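Side-chain contacts in phosphoserine aminotransferase (Bacillus circulans, PDB 2C0R), which catalyses the reversible, pyridoxal-phosphate-dependent transfer of an amino group between glutamate and 3-phosphohydroxypyruvate, making phosphoserine on the way to serine: residues M35-M40 against G44-A49; A60-P65 against G259-V264; A95-T100 against K109-I114; K311-A316 against V323-H328. The protein carries 1 engineered substitution. One frame throughout, in Å; residues are numbered along the deposited sequence.

Contact 1. Residues M35-M40 against G44-A49; sequences MSIMEM and GAVYEA
Met40 and Val46 meet where packing is tightest: the thioether SD of Met40 lies 3.5 Å from Val46 CG1, and the methyl CE of Met40 stands 4.0 Å from the same Val46 CG1. Val46 presents this branch because CG1 is anti to its backbone N (chi1 176°), while the Met40 chain runs extended beyond CG and crosses the valine at a slant. Ile37 gives the looser part. Its CD1 stays 4.4 Å from Tyr47 CD1, near the ring plane at the edge, and only grazes Val46. In fold terms, a 3-10 turn, 37-39, folds back on the first turn of helix 45-61, whose N-cap is Gly44; an ST turn opens the 3-10 turn, Ser36 OG accepting from Met38 N at 3.2 Å. Val46 is on the solvent side, with Tyr30 beside it, whereas Ile37, Met40 and Tyr47 are buried. The Tyr47 hydroxyl is hydrogen-bonded to His51, one turn further along the helix. Facing away from this apolar patch, Glu39 OE1 receives Ser36 N at 2.8 Å through its anti lone pair, and the same carboxylate forms a salt bridge with Arg4 of the second subunit.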
loop_
_atom_site.group_PDB
_atom_site.type_symbol
_atom_site.label_atom_id
_atom_site.label_comp_id
_atom_site.label_asym_id
_atom_site.label_seq_id
_atom_site.Cartn_x
_atom_site.Cartn_y
_atom_site.Cartn_z
ATOM N N MET A 35 1.164 11.048 19.364
ATOM C CA MET A 35 1.558 10.155 18.292
ATOM C C MET A 35 1.039 10.747 16.968
ATOM O O MET A 35 0.052 11.465 16.956
ATOM C CB MET A 35 0.932 8.771 18.496
ATOM C CG MET A 35 1.546 7.966 19.622
ATOM S SD MET A 35 0.687 6.369 19.804
ATOM C CE MET A 35 -0.818 6.930 20.566
ATOM N N SER A 36 1.735 10.404 15.900
ATOM C CA SER A 36 1.203 10.612 14.558
ATOM C C SER A 36 0.150 9.551 14.276
ATOM O O SER A 36 0.243 8.461 14.838
ATOM C CB SER A 36 2.360 10.455 13.573
ATOM O OG SER A 36 1.836 10.541 12.245
ATOM N N ILE A 37 -0.822 9.837 13.416
ATOM C CA ILE A 37 -1.741 8.761 12.999
ATOM C C ILE A 37 -1.013 7.561 12.438
ATOM O O ILE A 37 -1.486 6.414 12.577
ATOM C CB ILE A 37 -2.752 9.282 11.953
ATOM C CG1 ILE A 37 -3.936 8.312 11.751
ATOM C CG2 ILE A 37 -2.082 9.585 10.632
ATOM C CD1 ILE A 37 -4.805 8.275 12.986
ATOM N N MET A 38 0.162 7.791 11.850
ATOM C CA MET A 38 0.978 6.689 11.339
ATOM C C MET A 38 1.557 5.747 12.375
ATOM O O MET A 38 2.057 4.681 12.003
ATOM C CB MET A 38 2.217 7.245 10.625
ATOM C CG MET A 38 1.935 7.849 9.262
ATOM S SD MET A 38 3.599 8.373 8.749
ATOM C CE MET A 38 3.348 8.344 6.971
ATOM N N GLU A 39 1.570 6.173 13.630
ATOM C CA GLU A 39 2.225 5.380 14.655
ATOM C C GLU A 39 1.245 4.615 15.519
ATOM O O GLU A 39 1.686 4.045 16.533
ATOM C CB GLU A 39 3.045 6.318 15.572
ATOM C CG GLU A 39 4.143 7.062 14.851
ATOM C CD GLU A 39 4.781 8.029 15.840
ATOM O OE1 GLU A 39 4.094 9.005 16.247
ATOM O OE2 GLU A 39 5.945 7.795 16.222
ATOM N N MET A 40 -0.023 4.677 15.166
ATOM C CA MET A 40 -1.035 4.132 16.087
ATOM C C MET A 40 -1.467 2.749 15.621
ATOM O O MET A 40 -1.343 2.381 14.433
ATOM C CB MET A 40 -2.258 5.030 16.036
ATOM C CG MET A 40 -1.935 6.426 16.552
ATOM S SD MET A 40 -3.513 7.276 16.607
ATOM C CE MET A 40 -2.918 8.908 17.067
ATOM N N GLY A 44 -6.533 0.007 17.280
ATOM C CA GLY A 44 -6.907 0.945 18.326
ATOM C C GLY A 44 -8.094 1.810 17.945
ATOM O O GLY A 44 -8.333 2.034 16.771
ATOM N N ALA A 45 -8.824 2.354 18.919
ATOM C CA ALA A 45 -10.053 3.089 18.613
ATOM C C ALA A 45 -9.811 4.365 17.826
ATOM O O ALA A 45 -10.690 4.785 17.068
ATOM C CB ALA A 45 -10.830 3.465 19.882
ATOM N N VAL A 46 -8.677 5.024 17.989
ATOM C CA VAL A 46 -8.415 6.268 17.233
ATOM C C VAL A 46 -8.281 5.976 15.748
ATOM O O VAL A 46 -8.962 6.623 14.956
ATOM C CB VAL A 46 -7.172 6.974 17.777
ATOM C CG1 VAL A 46 -6.852 8.212 16.940
ATOM C CG2 VAL A 46 -7.371 7.397 19.253
ATOM N N TYR A 47 -7.432 5.017 15.381
ATOM C CA TYR A 47 -7.326 4.745 13.954
ATOM C C TYR A 47 -8.647 4.170 13.481
ATOM O O TYR A 47 -9.111 4.461 12.403
ATOM C CB TYR A 47 -6.048 3.859 13.647
ATOM C CG TYR A 47 -6.262 3.460 12.177
ATOM C CD1 TYR A 47 -5.979 4.392 11.188
ATOM C CD2 TYR A 47 -6.748 2.229 11.757
ATOM C CE1 TYR A 47 -6.149 4.125 9.848
ATOM C CE2 TYR A 47 -6.973 1.929 10.440
ATOM C CZ TYR A 47 -6.661 2.891 9.476
ATOM O OH TYR A 47 -6.852 2.661 8.155
ATOM N N GLU A 48 -9.251 3.231 14.206
ATOM C CA GLU A 48 -10.464 2.557 13.726
ATOM C C GLU A 48 -11.538 3.586 13.443
ATOM O O GLU A 48 -12.318 3.454 12.509
ATOM C CB GLU A 48 -10.969 1.533 14.768
ATOM C CG GLU A 48 -10.127 0.266 14.743
ATOM C CD GLU A 48 -10.494 -0.683 15.856
ATOM O OE1 GLU A 48 -11.044 -0.182 16.865
ATOM O OE2 GLU A 48 -10.206 -1.863 15.682
ATOM N N ALA A 49 -11.588 4.658 14.238
ATOM C CA ALA A 49 -12.594 5.680 13.954
ATOM C C ALA A 49 -12.376 6.307 12.573
ATOM O O ALA A 49 -13.328 6.555 11.830
ATOM C CB ALA A 49 -12.571 6.777 15.024
#

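Contact 2. Residues A60-P65 against G259-V264; sequences ALLGNP and GGLEGV
With chi1 of -79°, Leu61 carries CG anti to its own carbonyl carbon and beside the backbone N, and Leu261 does the same at -59°; the first reaches CD2 over the backbone of Gly260, the second lays its branch against the end of helix 45-61. Leu61 CD2 touches Gly260 CA at 3.9 Å, where a glycine offers bare backbone to the methyl. Leu261 CD1 then meets two groups: the carbonyl oxygen Leu61 O at 3.4 Å, and the methyl Leu62 CD2 at 3.8 Å, the two leucine side chains crossing at an angle. Leu61 O belongs to the last turn of its helix, and a water satisfies it. This water donates to Leu61 O at 2.8 Å and accepts from Leu261 N at 2.9 Å, so it joins a carbonyl at one helix end to an N-H in the first turn of another helix. Outside the pair, Leu61 also packs on Leu252, Ile255 and Glu256 of helix 242-257, and Leu261 on Ile255 and Leu179. Each segment includes the C-prime glycine of a Schellman motif: Gly63 closes helix 45-61, with Gly63 N bonded to Ala60 O at 2.9 Å, and Gly259 closes helix 242-257 ahead of the next helix.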
loop_
_atom_site.group_PDB
_atom_site.type_symbol
_atom_site.label_atom_id
_atom_site.label_comp_id
_atom_site.label_asym_id
_atom_site.label_seq_id
_atom_site.Cartn_x
_atom_site.Cartn_y
_atom_site.Cartn_z
ATOM N N ALA A 60 -21.891 8.113 2.066
ATOM C CA ALA A 60 -22.768 9.279 2.115
ATOM C C ALA A 60 -22.594 10.128 0.836
ATOM O O ALA A 60 -23.606 10.643 0.318
ATOM C CB ALA A 60 -22.537 10.089 3.373
ATOM N N LEU A 61 -21.386 10.299 0.350
ATOM C CA LEU A 61 -21.244 11.101 -0.878
ATOM C C LEU A 61 -22.050 10.494 -2.006
ATOM O O LEU A 61 -22.492 11.221 -2.902
ATOM C CB LEU A 61 -19.750 11.199 -1.244
ATOM C CG LEU A 61 -18.971 12.244 -0.408
ATOM C CD1 LEU A 61 -17.469 12.039 -0.614
ATOM C CD2 LEU A 61 -19.356 13.685 -0.753
ATOM N N LEU A 62 -22.219 9.171 -1.987
ATOM C CA LEU A 62 -22.954 8.482 -3.036
ATOM C C LEU A 62 -24.432 8.358 -2.761
ATOM O O LEU A 62 -25.173 7.644 -3.483
ATOM C CB LEU A 62 -22.323 7.090 -3.253
ATOM C CG LEU A 62 -20.934 7.092 -3.916
ATOM C CD1 LEU A 62 -20.348 5.694 -3.679
ATOM C CD2 LEU A 62 -20.980 7.436 -5.389
ATOM N N GLY A 63 -24.885 9.051 -1.737
ATOM C CA GLY A 63 -26.315 9.057 -1.427
ATOM C C GLY A 63 -26.750 7.964 -0.475
ATOM O O GLY A 63 -27.941 7.601 -0.416
ATOM N N ASN A 64 -25.808 7.395 0.310
ATOM C CA ASN A 64 -26.060 6.277 1.218
ATOM C C ASN A 64 -26.764 5.103 0.576
ATOM O O ASN A 64 -27.773 4.643 1.087
ATOM C CB ASN A 64 -26.820 6.782 2.461
ATOM C CG ASN A 64 -25.858 7.549 3.380
ATOM O OD1 ASN A 64 -26.207 8.523 4.053
ATOM N ND2 ASN A 64 -24.617 7.102 3.388
ATOM N N PRO A 65 -26.204 4.547 -0.496
ATOM C CA PRO A 65 -26.764 3.266 -0.972
ATOM C C PRO A 65 -26.512 2.248 0.130
ATOM O O PRO A 65 -25.603 2.371 0.943
ATOM C CB PRO A 65 -25.911 2.954 -2.191
ATOM C CG PRO A 65 -24.633 3.674 -1.932
ATOM C CD PRO A 65 -25.001 4.949 -1.214
ATOM N N GLY A 259 -19.393 20.826 -2.040
ATOM C CA GLY A 259 -20.751 20.613 -2.575
ATOM C C GLY A 259 -21.017 19.191 -2.968
ATOM O O GLY A 259 -21.930 18.910 -3.759
ATOM N N GLY A 260 -20.220 18.258 -2.488
ATOM C CA GLY A 260 -20.337 16.857 -2.813
ATOM C C GLY A 260 -20.108 16.582 -4.272
ATOM O O GLY A 260 -19.431 17.340 -4.986
ATOM N N LEU A 261 -20.689 15.451 -4.771
ATOM C CA LEU A 261 -20.362 15.042 -6.110
ATOM C C LEU A 261 -20.971 15.980 -7.137
ATOM O O LEU A 261 -20.346 16.184 -8.178
ATOM C CB LEU A 261 -20.847 13.592 -6.336
ATOM C CG LEU A 261 -20.245 12.563 -5.382
ATOM C CD1 LEU A 261 -20.655 11.162 -5.778
ATOM C CD2 LEU A 261 -18.725 12.723 -5.351
ATOM N N GLU A 262 -22.127 16.546 -6.843
ATOM C CA GLU A 262 -22.677 17.545 -7.770
ATOM C C GLU A 262 -21.774 18.770 -7.837
ATOM O O GLU A 262 -21.567 19.338 -8.901
ATOM C CB GLU A 262 -24.073 17.991 -7.337
ATOM C CG GLU A 262 -25.146 16.973 -7.596
ATOM C CD GLU A 262 -25.622 16.871 -9.021
ATOM O OE1 GLU A 262 -25.081 17.606 -9.877
ATOM O OE2 GLU A 262 -26.548 16.048 -9.221
ATOM N N GLY A 263 -21.217 19.166 -6.686
ATOM C CA GLY A 263 -20.353 20.359 -6.709
ATOM C C GLY A 263 -19.064 20.101 -7.467
ATOM O O GLY A 263 -18.714 20.998 -8.263
ATOM N N VAL A 264 -18.373 18.978 -7.243
ATOM C CA VAL A 264 -17.122 18.747 -7.930
ATOM C C VAL A 264 -17.383 18.529 -9.412
ATOM O O VAL A 264 -16.611 18.974 -10.270
ATOM C CB VAL A 264 -16.257 17.603 -7.351
ATOM C CG1 VAL A 264 -15.765 18.036 -5.959
ATOM C CG2 VAL A 264 -16.993 16.285 -7.300
HETATM O O HOH W 1 -22.436 14.019 -2.911
#

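Contact 3. Residues A95-T100 against K109-I114; sequences ANYVMT and KEAKLI
Ala111 rests its methyl on Tyr97 and Ala95, joining the strand and helix of a beta-alpha-beta unit made of strand 94-99, helix 102-114 and strand 117-122. The conformation of Tyr97 places most of the contact. Its CG is anti to the carbonyl carbon and beside the backbone N (chi1 -78°), which sends the ring back along the strand, with the Ala95 carbonyl oxygen in its plane at the edge; chi2 of 80° turns the ring roughly perpendicular to the CA-CB-CG plane. Ala111 CB approaches the phenol end of this ring obliquely, 3.6 Å from Tyr97 CE1 and 3.7 Å from Tyr97 CZ. Ala95, two residues back on the same side of the strand, makes a smaller, looser second touch. The two short alanine side chains are consistent with the close approach of helix and strand: the CA atoms of Ala95 and Ala111 are 6.8 Å apart. The buried Tyr97 hydroxyl is satisfied through a hydrogen bond with Tyr145 OH on strand 143-149, and the ring also meets that of His147. On the helix flank turned from the strand, Glu110 is hydrogen-bonded to Thr223 of the second subunit. Across the strand-helix contact, Ala95 CB lies 4.1 Å from Ala111 CB, whereas the shortest approach is Tyr97 OH to Ala111 CB, 3.2 Å.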
loop_
_atom_site.group_PDB
_atom_site.type_symbol
_atom_site.label_atom_id
_atom_site.label_comp_id
_atom_site.label_asym_id
_atom_site.label_seq_id
_atom_site.Cartn_x
_atom_site.Cartn_y
_atom_site.Cartn_z
ATOM N N ALA A 95 -15.303 -14.066 -18.438
ATOM C CA ALA A 95 -15.128 -12.721 -17.886
ATOM C C ALA A 95 -15.281 -11.792 -19.091
ATOM O O ALA A 95 -14.432 -11.832 -19.994
ATOM C CB ALA A 95 -13.791 -12.588 -17.224
ATOM N N ASN A 96 -16.376 -11.031 -19.057
ATOM C CA ASN A 96 -16.703 -10.136 -20.150
ATOM C C ASN A 96 -16.157 -8.735 -19.919
ATOM O O ASN A 96 -16.352 -8.169 -18.821
ATOM C CB ASN A 96 -18.221 -10.046 -20.339
ATOM C CG ASN A 96 -18.729 -11.376 -20.936
ATOM O OD1 ASN A 96 -18.271 -12.435 -20.533
ATOM N ND2 ASN A 96 -19.632 -11.289 -21.873
ATOM N N TYR A 97 -15.512 -8.197 -20.963
ATOM C CA TYR A 97 -14.838 -6.889 -20.912
ATOM C C TYR A 97 -15.337 -5.936 -21.995
ATOM O O TYR A 97 -15.574 -6.376 -23.120
ATOM C CB TYR A 97 -13.296 -7.082 -21.028
ATOM C CG TYR A 97 -12.800 -7.554 -19.650
ATOM C CD1 TYR A 97 -12.934 -8.884 -19.282
ATOM C CD2 TYR A 97 -12.230 -6.655 -18.764
ATOM C CE1 TYR A 97 -12.501 -9.351 -18.070
ATOM C CE2 TYR A 97 -11.811 -7.128 -17.517
ATOM C CZ TYR A 97 -11.942 -8.457 -17.188
ATOM O OH TYR A 97 -11.558 -8.935 -15.950
ATOM N N VAL A 98 -15.520 -4.663 -21.630
ATOM C CA VAL A 98 -15.701 -3.609 -22.637
ATOM C C VAL A 98 -14.337 -3.003 -22.922
ATOM O O VAL A 98 -13.732 -2.505 -21.953
ATOM C CB VAL A 98 -16.676 -2.568 -22.105
ATOM C CG1 VAL A 98 -16.887 -1.450 -23.170
ATOM C CG2 VAL A 98 -17.993 -3.181 -21.652
ATOM N N MET A 99 -13.850 -3.063 -24.150
ATOM C CA MET A 99 -12.472 -2.764 -24.495
ATOM C C MET A 99 -12.391 -1.351 -25.081
ATOM O O MET A 99 -12.681 -1.110 -26.237
ATOM C CB MET A 99 -11.849 -3.785 -25.449
ATOM C CG MET A 99 -11.992 -5.212 -24.953
ATOM S SD MET A 99 -11.243 -5.471 -23.303
ATOM C CE MET A 99 -9.540 -5.039 -23.703
ATOM N N THR A 100 -11.993 -0.419 -24.207
ATOM C CA THR A 100 -12.041 1.015 -24.512
ATOM C C THR A 100 -10.670 1.634 -24.570
ATOM O O THR A 100 -10.569 2.866 -24.715
ATOM C CB THR A 100 -12.900 1.772 -23.450
ATOM O OG1 THR A 100 -12.525 1.255 -22.153
ATOM C CG2 THR A 100 -14.370 1.462 -23.670
ATOM N N LYS A 109 -6.087 -8.488 -19.860
ATOM C CA LYS A 109 -4.878 -9.280 -19.790
ATOM C C LYS A 109 -4.857 -10.154 -18.526
ATOM O O LYS A 109 -4.566 -11.351 -18.590
ATOM C CB LYS A 109 -3.661 -8.343 -19.845
ATOM C CG LYS A 109 -2.388 -9.088 -19.335
ATOM C CD LYS A 109 -1.233 -8.089 -19.511
ATOM C CE LYS A 109 0.074 -8.847 -19.563
ATOM N NZ LYS A 109 1.218 -7.920 -19.342
ATOM N N GLU A 110 -5.182 -9.571 -17.372
ATOM C CA GLU A 110 -5.118 -10.388 -16.168
ATOM C C GLU A 110 -6.213 -11.439 -16.186
ATOM O O GLU A 110 -5.996 -12.577 -15.755
ATOM C CB GLU A 110 -5.219 -9.536 -14.885
ATOM C CG GLU A 110 -4.056 -8.574 -14.774
ATOM C CD GLU A 110 -2.743 -9.324 -14.844
ATOM O OE1 GLU A 110 -2.578 -10.233 -14.022
ATOM O OE2 GLU A 110 -1.938 -8.952 -15.709
ATOM N N ALA A 111 -7.396 -11.065 -16.687
ATOM C CA ALA A 111 -8.475 -12.059 -16.647
ATOM C C ALA A 111 -8.122 -13.258 -17.510
ATOM O O ALA A 111 -8.457 -14.385 -17.176
ATOM C CB ALA A 111 -9.815 -11.439 -17.045
ATOM N N LYS A 112 -7.413 -13.023 -18.645
ATOM C CA LYS A 112 -7.044 -14.141 -19.529
ATOM C C LYS A 112 -6.148 -15.140 -18.813
ATOM O O LYS A 112 -6.125 -16.310 -19.169
ATOM C CB LYS A 112 -6.313 -13.585 -20.750
ATOM C CG LYS A 112 -7.254 -12.837 -21.702
ATOM C CD LYS A 112 -6.535 -12.249 -22.898
ATOM C CE LYS A 112 -7.178 -12.664 -24.197
ATOM N NZ LYS A 112 -7.981 -11.663 -24.914
ATOM N N LEU A 113 -5.375 -14.687 -17.835
ATOM C CA LEU A 113 -4.563 -15.604 -17.044
ATOM C C LEU A 113 -5.345 -16.494 -16.089
ATOM O O LEU A 113 -4.800 -17.536 -15.683
ATOM C CB LEU A 113 -3.572 -14.758 -16.214
ATOM C CG LEU A 113 -2.586 -14.001 -17.091
ATOM C CD1 LEU A 113 -1.674 -13.081 -16.304
ATOM C CD2 LEU A 113 -1.747 -14.978 -17.906
ATOM N N ILE A 114 -6.554 -16.093 -15.737
ATOM C CA ILE A 114 -7.435 -16.797 -14.796
ATOM C C ILE A 114 -8.455 -17.696 -15.469
ATOM O O ILE A 114 -8.822 -18.794 -15.002
ATOM C CB ILE A 114 -8.164 -15.775 -13.911
ATOM C CG1 ILE A 114 -7.250 -14.779 -13.202
ATOM C CG2 ILE A 114 -9.056 -16.514 -12.914
ATOM C CD1 ILE A 114 -6.108 -15.408 -12.461
#

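Contact 4. Residues K311-A316 against V323-H328; sequences KEFVKA and VGLKGH
The contact joins helix 307-319 to the loop between strands 322-323 and 334-337; residues 324-328 of that loop belong to it and pass along the helix. Val314 makes the closer of two apolar touches. Its CG2 methyl lies 3.8 Å from Lys326 CA and also 3.8 Å from Lys326 CB, so it presses on the root of the lysine. That branch is anti to the carbonyl carbon of Val314, while CG1 is anti to the backbone N (chi1 164°). Lys326 CG, itself anti to its backbone N (chi1 -168°), comes within 4.2 Å of the same Val314 CG2; the lysine chain continues extended and bends only at chi4. The second touch is looser. Phe313 CE2 approaches Leu325 CD1 at 4.1 Å, the methyl meeting the ring obliquely. These two residues are buried, whereas Lys326 is exposed, and the contact therefore grades from interior to surface. At the helix surface Lys311 NZ forms a salt bridge with Glu312 OE1, 3.6 Å away. Helix 344-361 covers Phe313 and Leu325: Phe353 and Phe357 meet the Phe313 ring edge-to-face and Leu350 packs on Leu325; strand 334-337 is a further neighbour, with Leu334 against both Phe313 and Val314 and Ala336 against Leu325.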
loop_
_atom_site.group_PDB
_atom_site.type_symbol
_atom_site.label_atom_id
_atom_site.label_comp_id
_atom_site.label_asym_id
_atom_site.label_seq_id
_atom_site.Cartn_x
_atom_site.Cartn_y
_atom_site.Cartn_z
ATOM N N LYS A 311 7.102 17.974 -28.126
ATOM C CA LYS A 311 8.231 18.072 -27.208
ATOM C C LYS A 311 8.510 19.525 -26.835
ATOM O O LYS A 311 8.815 19.871 -25.685
ATOM C CB LYS A 311 9.444 17.434 -27.890
ATOM C CG LYS A 311 10.729 18.196 -27.691
ATOM C CD LYS A 311 11.088 19.135 -28.854
ATOM C CE LYS A 311 12.146 20.110 -28.324
ATOM N NZ LYS A 311 11.869 20.407 -26.891
ATOM N N GLU A 312 8.424 20.416 -27.816
ATOM C CA GLU A 312 8.681 21.833 -27.593
ATOM C C GLU A 312 7.656 22.414 -26.631
ATOM O O GLU A 312 7.998 23.161 -25.721
ATOM C CB GLU A 312 8.653 22.591 -28.923
ATOM C CG GLU A 312 8.979 24.062 -28.735
ATOM C CD GLU A 312 10.480 24.267 -28.626
ATOM O OE1 GLU A 312 11.242 23.301 -28.864
ATOM O OE2 GLU A 312 10.888 25.398 -28.300
ATOM N N PHE A 313 6.382 22.071 -26.817
ATOM C CA PHE A 313 5.322 22.573 -25.951
ATOM C C PHE A 313 5.629 22.122 -24.535
ATOM O O PHE A 313 5.491 22.877 -23.574
ATOM C CB PHE A 313 4.005 22.002 -26.436
ATOM C CG PHE A 313 2.776 22.288 -25.602
ATOM C CD1 PHE A 313 1.913 23.285 -26.025
ATOM C CD2 PHE A 313 2.422 21.556 -24.486
ATOM C CE1 PHE A 313 0.775 23.597 -25.333
ATOM C CE2 PHE A 313 1.319 21.891 -23.740
ATOM C CZ PHE A 313 0.471 22.898 -24.170
ATOM N N VAL A 314 5.985 20.853 -24.337
ATOM C CA VAL A 314 6.181 20.325 -22.958
ATOM C C VAL A 314 7.295 21.087 -22.279
ATOM O O VAL A 314 7.242 21.549 -21.145
ATOM C CB VAL A 314 6.470 18.810 -23.010
ATOM C CG1 VAL A 314 7.059 18.316 -21.692
ATOM C CG2 VAL A 314 5.228 17.998 -23.380
ATOM N N LYS A 315 8.374 21.232 -23.063
ATOM C CA LYS A 315 9.575 21.827 -22.482
ATOM C C LYS A 315 9.260 23.258 -22.115
ATOM O O LYS A 315 9.587 23.737 -21.017
ATOM C CB LYS A 315 10.710 21.703 -23.485
ATOM N N ALA A 316 8.600 23.977 -23.022
ATOM C CA ALA A 316 8.263 25.350 -22.690
ATOM C C ALA A 316 7.305 25.393 -21.524
ATOM O O ALA A 316 7.395 26.262 -20.669
ATOM C CB ALA A 316 7.679 25.970 -23.955
ATOM N N VAL A 323 3.472 20.987 -14.796
ATOM C CA VAL A 323 3.991 19.653 -14.545
ATOM C C VAL A 323 3.057 18.621 -15.138
ATOM O O VAL A 323 1.822 18.705 -14.933
ATOM C CB VAL A 323 4.118 19.455 -13.005
ATOM C CG1 VAL A 323 4.537 18.043 -12.677
ATOM C CG2 VAL A 323 5.088 20.527 -12.489
ATOM N N GLY A 324 3.613 17.649 -15.854
ATOM C CA GLY A 324 2.851 16.434 -16.222
ATOM C C GLY A 324 2.069 16.480 -17.502
ATOM O O GLY A 324 1.277 15.549 -17.752
ATOM N N LEU A 325 2.237 17.470 -18.377
ATOM C CA LEU A 325 1.398 17.574 -19.576
ATOM C C LEU A 325 1.821 16.633 -20.690
ATOM O O LEU A 325 1.042 16.428 -21.625
ATOM C CB LEU A 325 1.422 19.022 -20.124
ATOM C CG LEU A 325 0.744 20.038 -19.221
ATOM C CD1 LEU A 325 1.016 21.451 -19.660
ATOM C CD2 LEU A 325 -0.762 19.783 -19.150
ATOM N N LYS A 326 3.022 16.077 -20.714
ATOM C CA LYS A 326 3.399 15.122 -21.762
ATOM C C LYS A 326 2.475 13.908 -21.731
ATOM O O LYS A 326 2.296 13.384 -20.611
ATOM C CB LYS A 326 4.836 14.672 -21.521
ATOM C CG LYS A 326 5.518 13.914 -22.636
ATOM C CD LYS A 326 6.940 13.518 -22.242
ATOM C CE LYS A 326 7.579 12.550 -23.222
ATOM N NZ LYS A 326 8.839 13.075 -23.811
ATOM N N GLY A 327 1.937 13.470 -22.858
ATOM C CA GLY A 327 0.994 12.333 -22.929
ATOM C C GLY A 327 1.701 11.080 -22.458
ATOM O O GLY A 327 2.919 11.097 -22.427
ATOM N N HIS A 328 0.951 10.039 -22.096
ATOM C CA HIS A 328 1.664 8.813 -21.688
ATOM C C HIS A 328 2.520 8.271 -22.807
ATOM O O HIS A 328 2.191 8.436 -23.986
ATOM C CB HIS A 328 0.536 7.855 -21.313
ATOM C CG HIS A 328 1.053 6.545 -20.794
ATOM N ND1 HIS A 328 1.402 5.469 -21.571
ATOM C CD2 HIS A 328 1.264 6.177 -19.516
ATOM C CE1 HIS A 328 1.816 4.484 -20.793
ATOM N NE2 HIS A 328 1.742 4.894 -19.542
#

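Along the chain, contacts 1, 2 and 4 follow in series, with contact 3 nested in the loop closed by contact 2. Contacts 1 and 2 share helix 45-61, at its first and last turns, centres 27 Å apart. Contact 3, on the seven-stranded mixed sheet, is 30 Å from contact 2; contact 4 is 34 Å from contact 2 and 41 Å from contact 1. Within one chain none touches another; across the dimer, Val323 of contact 4 packs on Met35 of the second subunit's 35-40 segment. Contacts 1 and 3 make polar bonds to that subunit, so three contacts lie at the dimer interface, while contact 2 is touched by no other chain.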